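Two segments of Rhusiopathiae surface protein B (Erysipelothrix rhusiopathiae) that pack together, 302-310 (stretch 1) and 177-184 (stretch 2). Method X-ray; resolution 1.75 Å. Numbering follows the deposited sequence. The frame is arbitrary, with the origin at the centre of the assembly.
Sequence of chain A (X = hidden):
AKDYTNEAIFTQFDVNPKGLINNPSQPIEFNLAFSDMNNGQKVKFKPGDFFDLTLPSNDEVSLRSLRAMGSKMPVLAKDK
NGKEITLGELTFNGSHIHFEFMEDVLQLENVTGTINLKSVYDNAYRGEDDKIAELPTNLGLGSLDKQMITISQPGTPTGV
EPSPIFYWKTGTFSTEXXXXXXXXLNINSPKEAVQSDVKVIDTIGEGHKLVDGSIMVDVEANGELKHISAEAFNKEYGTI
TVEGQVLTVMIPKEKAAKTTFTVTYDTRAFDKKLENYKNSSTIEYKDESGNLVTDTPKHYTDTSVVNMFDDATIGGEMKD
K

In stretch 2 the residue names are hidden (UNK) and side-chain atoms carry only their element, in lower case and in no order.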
ATOM      1  N   ASP A 302      -9.862  10.234   9.209  1.00  8.45           N
ATOM      2  CA  ASP A 302      -8.918  10.513   8.122  1.00  9.92           C
ATOM      3  C   ASP A 302      -7.815   9.467   8.074  1.00 12.27           C
ATOM      4  O   ASP A 302      -7.406   8.942   9.109  1.00 12.27           O
ATOM      5  CB  ASP A 302      -8.212  11.863   8.319  1.00  9.98           C
ATOM      6  CG  ASP A 302      -9.164  13.025   8.479  1.00 10.76           C
ATOM      7  OD1 ASP A 302     -10.382  12.868   8.257  1.00 11.33           O
ATOM      8  OD2 ASP A 302      -8.667  14.118   8.832  1.00 13.88           O
ATOM      9  N   THR A 303      -7.318   9.181   6.876  1.00 11.43           N
ATOM     10  CA  THR A 303      -6.225   8.233   6.751  1.00 11.55           C
ATOM     11  C   THR A 303      -5.499   8.439   5.425  1.00 12.87           C
ATOM     12  O   THR A 303      -5.830   9.343   4.658  1.00 12.81           O
ATOM     13  CB  THR A 303      -6.719   6.780   6.883  1.00 13.09           C
ATOM     14  OG1 THR A 303      -5.605   5.930   7.174  1.00 14.13           O
ATOM     15  CG2 THR A 303      -7.373   6.310   5.602  1.00 11.71           C
ATOM     16  N   SER A 304      -4.492   7.619   5.165  1.00 13.06           N
ATOM     17  CA  SER A 304      -3.748   7.757   3.929  1.00 13.27           C
ATOM     18  C   SER A 304      -2.960   6.502   3.632  1.00 14.88           C
ATOM     19  O   SER A 304      -2.782   5.641   4.497  1.00 15.53           O
ATOM     20  CB  SER A 304      -2.795   8.945   4.023  1.00 16.82           C
ATOM     21  OG  SER A 304      -1.813   8.722   5.017  1.00 16.78           O
ATOM     22  N   VAL A 305      -2.505   6.404   2.391  1.00 14.37           N
ATOM     23  CA  VAL A 305      -1.710   5.274   1.942  1.00 12.65           C
ATOM     24  C   VAL A 305      -0.397   5.839   1.423  1.00 14.12           C
ATOM     25  O   VAL A 305      -0.384   6.742   0.582  1.00 13.54           O
ATOM     26  CB  VAL A 305      -2.422   4.490   0.802  1.00 13.42           C
ATOM     27  CG1 VAL A 305      -1.575   3.291   0.378  1.00 12.85           C
ATOM     28  CG2 VAL A 305      -3.789   4.018   1.270  1.00 14.48           C
ATOM     29  N   VAL A 306       0.714   5.327   1.941  1.00 12.84           N
ATOM     30  CA  VAL A 306       2.021   5.788   1.497  1.00 13.08           C
ATOM     31  C   VAL A 306       2.209   5.311   0.063  1.00 12.18           C
ATOM     32  O   VAL A 306       1.780   4.210  -0.288  1.00 13.85           O
ATOM     33  CB  VAL A 306       3.148   5.219   2.392  1.00 15.62           C
ATOM     34  CG1 VAL A 306       4.506   5.621   1.846  1.00 15.77           C
ATOM     35  CG2 VAL A 306       2.990   5.743   3.813  1.00 16.72           C
ATOM     36  N   ASN A 307       2.828   6.153  -0.758  1.00 12.19           N
ATOM     37  CA  ASN A 307       3.082   5.844  -2.164  1.00 12.36           C
ATOM     38  C   ASN A 307       3.573   4.410  -2.307  1.00 11.81           C
ATOM     39  O   ASN A 307       4.582   4.022  -1.715  1.00 14.02           O
ATOM     40  CB  ASN A 307       4.116   6.819  -2.740  1.00 12.28           C
ATOM     41  CG  ASN A 307       4.332   6.632  -4.228  1.00 14.55           C
ATOM     42  OD1 ASN A 307       4.815   5.592  -4.666  1.00 15.03           O
ATOM     43  ND2 ASN A 307       3.971   7.642  -5.015  1.00 15.55           N
ATOM     44  N   MET A 308       2.859   3.631  -3.112  1.00 12.06           N
ATOM     45  CA  MET A 308       3.194   2.228  -3.298  1.00 13.31           C
ATOM     46  C   MET A 308       3.845   1.867  -4.633  1.00 10.90           C
ATOM     47  O   MET A 308       3.951   0.685  -4.976  1.00 12.40           O
ATOM     48  CB  MET A 308       1.934   1.377  -3.074  1.00 14.46           C
ATOM     49  CG  MET A 308       0.722   1.685  -3.974  1.00 13.96           C
ATOM     50  SD  MET A 308      -0.256   3.220  -3.671  1.00  8.64           S
ATOM     51  CE  MET A 308      -0.400   3.740  -5.338  1.00 12.08           C
ATOM     52  N   PHE A 309       4.303   2.874  -5.372  1.00  9.97           N
ATOM     53  CA  PHE A 309       4.934   2.642  -6.674  1.00 10.00           C
ATOM     54  C   PHE A 309       6.435   2.375  -6.605  1.00  9.81           C
ATOM     55  O   PHE A 309       7.162   3.024  -5.853  1.00  8.91           O
ATOM     56  CB  PHE A 309       4.701   3.844  -7.599  1.00 12.02           C
ATOM     57  CG  PHE A 309       3.282   3.975  -8.090  1.00 10.65           C
ATOM     58  CD1 PHE A 309       2.783   3.106  -9.059  1.00 11.93           C
ATOM     59  CD2 PHE A 309       2.456   4.981  -7.607  1.00 14.17           C
ATOM     60  CE1 PHE A 309       1.476   3.243  -9.544  1.00 14.06           C
ATOM     61  CE2 PHE A 309       1.148   5.128  -8.082  1.00 14.73           C
ATOM     62  CZ  PHE A 309       0.658   4.258  -9.054  1.00 14.88           C
ATOM     63  N   ASP A 310       6.892   1.416  -7.401  1.00 10.23           N
ATOM     64  CA  ASP A 310       8.313   1.110  -7.469  1.00 10.58           C
ATOM     65  C   ASP A 310       8.884   2.113  -8.453  1.00 11.86           C
ATOM     66  O   ASP A 310       8.182   2.579  -9.346  1.00 13.46           O
ATOM     67  CB  ASP A 310       8.537  -0.306  -8.010  1.00 10.29           C
ATOM     68  CG  ASP A 310       7.936  -1.366  -7.120  1.00 11.23           C
ATOM     69  OD1 ASP A 310       8.467  -1.559  -6.011  1.00 13.68           O
ATOM     70  OD2 ASP A 310       6.930  -1.998  -7.520  1.00 13.19           O
ATOM     71  N   UNK A 177      -4.974  -4.577  -8.541  1.00 15.65           N
ATOM     72  CA  UNK A 177      -4.922  -3.587  -9.614  1.00 13.84           C
ATOM     73  C   UNK A 177      -3.810  -2.602  -9.276  1.00 14.15           C
ATOM     74  O   UNK A 177      -3.946  -1.796  -8.353  1.00 14.89           O
ATOM     75  c   UNK A 177      -6.200  -1.926 -10.967  1.00 12.82           C
ATOM     76  c   UNK A 177      -6.255  -2.812  -9.751  1.00 12.70           C
ATOM     77  c   UNK A 177      -7.423  -3.783  -9.844  1.00 13.67           C
ATOM     78  N   UNK A 178      -2.709  -2.682 -10.016  1.00 14.24           N
ATOM     79  CA  UNK A 178      -1.565  -1.814  -9.771  1.00 13.94           C
ATOM     80  C   UNK A 178      -1.892  -0.334  -9.931  1.00 15.10           C
ATOM     81  O   UNK A 178      -2.351   0.111 -10.988  1.00 13.09           O
ATOM     82  c   UNK A 178       2.519  -0.570  -9.275  1.00 13.55           C
ATOM     83  n   UNK A 178       2.662  -0.168 -10.526  1.00 18.97           N
ATOM     84  c   UNK A 178       1.628  -0.672 -11.278  1.00 16.05           C
ATOM     85  c   UNK A 178      -0.400  -2.190 -10.697  1.00 16.25           C
ATOM     86  n   UNK A 178       1.430  -1.312  -9.200  1.00 18.65           N
ATOM     87  c   UNK A 178       0.846  -1.399 -10.445  1.00 16.31           C
ATOM     88  N   UNK A 179      -1.648   0.425  -8.865  1.00 14.56           N
ATOM     89  CA  UNK A 179      -1.914   1.849  -8.892  1.00 12.91           C
ATOM     90  C   UNK A 179      -3.219   2.213  -8.208  1.00 11.29           C
ATOM     91  O   UNK A 179      -3.517   3.392  -8.012  1.00 12.72           O
ATOM     92  N   UNK A 180      -4.002   1.201  -7.850  1.00 10.69           N
ATOM     93  CA  UNK A 180      -5.283   1.417  -7.184  1.00  9.54           C
ATOM     94  C   UNK A 180      -5.146   1.229  -5.678  1.00 10.68           C
ATOM     95  O   UNK A 180      -4.177   0.632  -5.200  1.00 10.04           O
ATOM     96  o   UNK A 180      -8.066   0.424  -9.380  1.00 11.40           O
ATOM     97  o   UNK A 180      -6.387   1.804  -9.702  1.00 11.25           O
ATOM     98  c   UNK A 180      -6.976   0.934  -9.028  1.00  8.43           C
ATOM     99  c   UNK A 180      -6.341   0.449  -7.730  1.00 11.99           C
ATOM    100  N   UNK A 181      -6.120   1.755  -4.942  1.00  9.83           N
ATOM    101  CA  UNK A 181      -6.158   1.668  -3.486  1.00  9.50           C
ATOM    102  C   UNK A 181      -7.576   1.289  -3.063  1.00 11.02           C
ATOM    103  O   UNK A 181      -8.542   1.674  -3.719  1.00 10.15           O
ATOM    104  c   UNK A 181      -4.201   5.674  -4.521  1.00 12.23           C
ATOM    105  c   UNK A 181      -5.769   3.014  -2.869  1.00  6.46           C
ATOM    106  c   UNK A 181      -4.301   3.357  -3.040  1.00 10.82           C
ATOM    107  s   UNK A 181      -3.858   5.105  -2.845  1.00  4.22           S
ATOM    108  N   UNK A 182      -7.699   0.538  -1.971  1.00 10.46           N
ATOM    109  CA  UNK A 182      -9.007   0.115  -1.487  1.00 10.86           C
ATOM    110  C   UNK A 182      -9.321   0.843  -0.192  1.00  9.71           C
ATOM    111  O   UNK A 182      -8.437   1.043   0.638  1.00  8.35           O
ATOM    112  c   UNK A 182      -9.026  -1.396  -1.245  1.00 12.85           C
ATOM    113  n   UNK A 182      -7.639  -3.079  -2.299  1.00 15.82           N
ATOM    114  o   UNK A 182      -9.139  -1.978  -3.558  1.00 17.38           O
ATOM    115  c   UNK A 182      -8.603  -2.179  -2.469  1.00 16.01           C
ATOM    116  N   UNK A 183     -10.577   1.241  -0.026  1.00  9.38           N
ATOM    117  CA  UNK A 183     -10.977   1.973   1.173  1.00  8.97           C
ATOM    118  C   UNK A 183     -12.209   1.408   1.863  1.00  7.49           C
ATOM    119  O   UNK A 183     -13.051   0.768   1.234  1.00  8.00           O
ATOM    120  n   UNK A 183      -8.687   4.594  -1.605  1.00  9.17           N
ATOM    121  c   UNK A 183      -6.957   5.866  -0.302  1.00  9.13           C
ATOM    122  c   UNK A 183      -8.646   5.243   1.892  1.00  7.24           C
ATOM    123  c   UNK A 183      -8.988   4.808   0.606  1.00  8.70           C
ATOM    124  c   UNK A 183      -9.851   3.952  -1.271  1.00  6.32           C
ATOM    125  c   UNK A 183      -6.646   6.282   0.971  1.00  9.04           C
ATOM    126  c   UNK A 183      -8.133   5.127  -0.471  1.00  8.74           C
ATOM    127  c   UNK A 183     -10.080   4.053   0.068  1.00  7.33           C
ATOM    128  c   UNK A 183      -7.476   5.979   2.060  1.00  9.53           C
ATOM    129  c   UNK A 183     -11.212   3.445   0.829  1.00  9.57           C
ATOM    130  N   UNK A 184     -12.305   1.668   3.167  1.00  8.08           N
ATOM    131  CA  UNK A 184     -13.410   1.190   3.995  1.00  9.07           C
ATOM    132  C   UNK A 184     -13.966   2.266   4.915  1.00  7.49           C
ATOM    133  O   UNK A 184     -13.211   2.876   5.666  1.00  8.04           O
ATOM    134  n   UNK A 184     -12.802  -3.326   3.433  1.00 12.36           N
ATOM    135  c   UNK A 184     -11.544  -2.902   3.095  1.00 12.56           C
ATOM    136  c   UNK A 184      -9.349  -2.883   2.201  1.00 10.69           C
ATOM    137  c   UNK A 184     -12.625  -1.238   4.231  1.00 11.45           C
ATOM    138  c   UNK A 184     -13.443  -2.323   4.112  1.00 12.27           C
ATOM    139  c   UNK A 184     -12.943   0.047   4.908  1.00  7.95           C
ATOM    140  c   UNK A 184     -10.186  -0.915   3.368  1.00 11.64           C
ATOM    141  c   UNK A 184     -11.397  -1.587   3.583  1.00 11.19           C
ATOM    142  c   UNK A 184     -10.523  -3.564   2.400  1.00 11.26           C
ATOM    143  c   UNK A 184      -9.170  -1.570   2.675  1.00 13.06           C
TER
HETATM  144  O   HOH W   1       5.697   1.097  -9.976  1.00 21.02           O

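Position 177 carries three side-chain carbons, one bearing the other two. None comes within reach of stretch 1. A branch at CB with no further atoms is valine, Val177, and its carbonyl O accepts a hydrogen bond from the backbone N of position 180 (3.0 Å), closing a type II beta turn.

Position 178 has one carbon and then a five-membered ring of three carbons and two nitrogens; one ring nitrogen lies 3.6 Å from Phe309 CD1. Only histidine supplies such a ring. In His178 the CA-to-CB bond points sideways, yet the ring reaches Phe309 through that nitrogen, NE2. The edge of the phenyl ring meets the imidazole face in an offset edge-to-face pair, centroids 5.2 Å apart and planes at 80°. Water 1 accepts from Asp310 N at 2.9 Å and makes a weak hydrogen bond of 3.3 Å with His178 NE2, so one solvent molecule ties the two stretches together.

Position 179 has no side-chain atoms, and its bare CA lies 3.5 Å from Phe309 CZ: Gly179. Its phi of 100° and psi of -9° would jam a CB against the preceding carbonyl O, which by itself calls for glycine. A CB would also sit 3.5 Å from Phe309 CZ, a tight fit.

Position 180 shows two carbons, the second carrying two oxygens, a carboxylate. Asp180 points away from stretch 1, and both its oxygens are hydrogen-bonded elsewhere in the structure.

Position 181 is an unbranched run of two carbons, a sulfur and a carbon, the sulfur 4.0 Å from Val305 CB; hence methionine. Met181 points toward stretch 1, its CG 4.1 Å from Met308 SD.

Position 182 has two carbons, the second bearing one oxygen and one nitrogen. Asn182 points away and makes no contact.

Position 183 has one carbon followed by fused five- and six-membered rings with eight carbons and one nitrogen, an indole; a six-membered-ring carbon lies 3.6 Å from Thr303 CG2, at the ring edge. This is Trp183, which starts sideways but brings that carbon, CZ3, to the strand, while CH2 lies 3.7 Å from Val305 CG2.

Position 184 repeats the indole pattern, but Trp184 is out of reach.

The contact works mainly by side chains, with the bare backbone of Gly179 as a seat for Phe309, and no direct hydrogen bond crosses it. The strands run roughly antiparallel at 155°, their axes 9.2 Å apart at closest approach, and alternation turns Thr303 and Val305 toward stretch 2 and Ser304 away. Met181 and Trp183 fill the gap between the strands, with Met308 packed beside Met181, while the turn brings glycine and histidine against Phe309, whose N is held by Asn307 OD1 at 2.9 Å.

Stretch 2 (177-184) VHGDMNWW
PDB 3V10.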